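Local coordinates for protein peptide ABC transporter permease (PDB 6EXS) that probably imports peptides across the bacterial membrane as a POT family transporter and binds a thioalcohol-conjugated dipeptide, a precursor of human underarm malodour, at residues A90-A95 / L127-I132. Residues are numbered along the deposited sequence; the frame is centred on the assembly and turned at random.
Sequences ATLLGA and LMKPNI. With OLC ((2R)-2,3-dihydroxypropyl (9Z)-octadec-9-enoate), chain M.
M128 crosses T91 at a slant and reaches A95, and following it outward maps its contacts with T91, G94 and A95. Its CB lies 4.0 Å from T91 O and near G94 CA. CG comes nearer, 3.5 Å from T91 O, and also brushes T91 CG2. With CG anti to the backbone N (chi1 -162°) and the chain extended beyond it, SD runs on to A95, 4.0 Å from A95 CB, while V24 and E28 of helix 16-44 touch the same side chain. The closeness is backbone-deep: the segment axes approach to 7.5 Å, and T91 CA and M128 CA are 4.1 Å apart. G94 has no side chain, and L127 CB comes to 3.8 Å from G94 CA. L127 then sends CD1 across L93 CG and CD2 toward A90 CB.

N131 lays its amide beside A90, ND2 standing 3.4 Å from A90 CB. That nitrogen donates to L127 O at 2.7 Å, tilted 23° from the carbonyl plane, and also to G77 O, so two backbone oxygens of different helices fix the amide's rotation. T91 OG1 passes N131 CB but bonds to T87 O on its own helix. L92, pointing away from helix 110-137, and L93 at the flank touch a bound monoolein. Helix 110-137 is kinked at P130 and N131. Helices 74-106 and 110-137, linked by a short turn, run antiparallel, their segments at 146°, with the small residues of 90-95 receiving the larger side chains of 127-132, as neighbouring transmembrane helices of the major facilitator superfamily fold.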
loop_
_atom_site.group_PDB
_atom_site.type_symbol
_atom_site.label_atom_id
_atom_site.label_comp_id
_atom_site.label_asym_id
_atom_site.label_seq_id
_atom_site.Cartn_x
_atom_site.Cartn_y
_atom_site.Cartn_z
ATOM N N ALA A 90 -7.203 -17.423 -7.250
ATOM C CA ALA A 90 -7.066 -15.963 -7.251
ATOM C C ALA A 90 -5.613 -15.491 -7.010
ATOM O O ALA A 90 -5.173 -14.548 -7.678
ATOM C CB ALA A 90 -8.009 -15.347 -6.226
ATOM N N THR A 91 -4.873 -16.155 -6.078
ATOM C CA THR A 91 -3.459 -15.870 -5.765
ATOM C C THR A 91 -2.594 -16.192 -7.009
ATOM O O THR A 91 -1.675 -15.437 -7.328
ATOM C CB THR A 91 -2.984 -16.707 -4.526
ATOM O OG1 THR A 91 -3.806 -16.420 -3.397
ATOM C CG2 THR A 91 -1.503 -16.475 -4.161
ATOM N N LEU A 92 -2.900 -17.320 -7.691
ATOM C CA LEU A 92 -2.183 -17.815 -8.867
ATOM C C LEU A 92 -2.457 -16.962 -10.101
ATOM O O LEU A 92 -1.507 -16.599 -10.802
ATOM C CB LEU A 92 -2.508 -19.307 -9.115
ATOM C CG LEU A 92 -1.835 -20.048 -10.298
ATOM C CD1 LEU A 92 -0.326 -19.806 -10.364
ATOM C CD2 LEU A 92 -2.104 -21.530 -10.217
ATOM N N LEU A 93 -3.741 -16.641 -10.368
ATOM C CA LEU A 93 -4.090 -15.794 -11.505
ATOM C C LEU A 93 -3.482 -14.412 -11.304
ATOM O O LEU A 93 -2.869 -13.887 -12.230
ATOM C CB LEU A 93 -5.609 -15.728 -11.743
ATOM C CG LEU A 93 -6.060 -15.000 -13.018
ATOM C CD1 LEU A 93 -5.391 -15.571 -14.261
ATOM C CD2 LEU A 93 -7.559 -15.063 -13.169
ATOM N N GLY A 94 -3.562 -13.900 -10.075
ATOM C CA GLY A 94 -2.966 -12.628 -9.697
ATOM C C GLY A 94 -1.485 -12.578 -10.006
ATOM O O GLY A 94 -1.031 -11.670 -10.699
ATOM N N ALA A 95 -0.734 -13.593 -9.546
ATOM C CA ALA A 95 0.712 -13.728 -9.764
ATOM C C ALA A 95 1.104 -13.717 -11.248
ATOM O O ALA A 95 2.071 -13.053 -11.603
ATOM C CB ALA A 95 1.229 -14.992 -9.090
ATOM N N LEU A 127 -6.167 -9.395 -6.936
ATOM C CA LEU A 127 -6.404 -10.839 -6.882
ATOM C C LEU A 127 -5.440 -11.565 -5.931
ATOM O O LEU A 127 -5.855 -12.463 -5.199
ATOM C CB LEU A 127 -6.311 -11.460 -8.288
ATOM C CG LEU A 127 -7.494 -11.264 -9.235
ATOM C CD1 LEU A 127 -7.138 -11.734 -10.621
ATOM C CD2 LEU A 127 -8.723 -12.031 -8.753
ATOM N N MET A 128 -4.155 -11.201 -5.967
ATOM C CA MET A 128 -3.146 -11.843 -5.154
ATOM C C MET A 128 -3.077 -11.325 -3.726
ATOM O O MET A 128 -3.052 -12.149 -2.809
ATOM C CB MET A 128 -1.769 -11.766 -5.830
ATOM C CG MET A 128 -0.773 -12.755 -5.276
ATOM S SD MET A 128 0.862 -12.474 -5.961
ATOM C CE MET A 128 1.849 -13.430 -4.835
ATOM N N LYS A 129 -2.981 -9.983 -3.531
ATOM C CA LYS A 129 -2.776 -9.348 -2.214
ATOM C C LYS A 129 -3.715 -9.817 -1.083
ATOM O O LYS A 129 -3.179 -10.328 -0.097
ATOM C CB LYS A 129 -2.800 -7.825 -2.292
ATOM C CG LYS A 129 -1.539 -7.174 -1.816
ATOM C CD LYS A 129 -1.051 -6.224 -2.876
ATOM C CE LYS A 129 -0.189 -5.176 -2.256
ATOM N NZ LYS A 129 0.506 -4.365 -3.280
ATOM N N PRO A 130 -5.067 -9.668 -1.138
ATOM C CA PRO A 130 -5.869 -10.084 0.016
ATOM C C PRO A 130 -5.958 -11.594 0.208
ATOM O O PRO A 130 -6.182 -12.065 1.325
ATOM C CB PRO A 130 -7.237 -9.461 -0.280
ATOM C CG PRO A 130 -7.309 -9.408 -1.754
ATOM C CD PRO A 130 -5.925 -9.087 -2.195
ATOM N N ASN A 131 -5.756 -12.344 -0.883
ATOM C CA ASN A 131 -5.927 -13.786 -0.939
ATOM C C ASN A 131 -4.750 -14.584 -0.407
ATOM O O ASN A 131 -4.998 -15.593 0.262
ATOM C CB ASN A 131 -6.338 -14.193 -2.334
ATOM C CG ASN A 131 -7.750 -13.691 -2.564
ATOM O OD1 ASN A 131 -8.596 -13.715 -1.653
ATOM N ND2 ASN A 131 -8.016 -13.115 -3.716
ATOM N N ILE A 132 -3.504 -14.111 -0.605
ATOM C CA ILE A 132 -2.297 -14.742 -0.033
ATOM C C ILE A 132 -2.349 -14.636 1.512
ATOM O O ILE A 132 -1.992 -15.597 2.200
ATOM C CB ILE A 132 -0.954 -14.198 -0.647
ATOM C CG1 ILE A 132 0.275 -14.993 -0.128
ATOM C CG2 ILE A 132 -0.783 -12.691 -0.451
ATOM C CD1 ILE A 132 1.450 -15.157 -1.099
HETATM C C24 OLC M . -9.916 -21.475 -10.899
HETATM C C5 OLC M . -3.852 -19.148 -16.755
HETATM C C4 OLC M . -3.744 -18.881 -15.264
HETATM C C3 OLC M . -4.736 -19.673 -14.428
HETATM C C2 OLC M . -4.650 -19.343 -12.945
HETATM C C21 OLC M . -7.914 -20.025 -11.361
HETATM C C1 OLC M . -5.621 -20.098 -12.081
HETATM C C22 OLC M . -8.807 -21.133 -11.872
HETATM O O19 OLC M . -5.302 -20.879 -11.222
HETATM O O25 OLC M . -9.416 -22.108 -9.727
HETATM O O23 OLC M . -9.369 -20.748 -13.131
HETATM O O20 OLC M . -6.893 -19.756 -12.355
#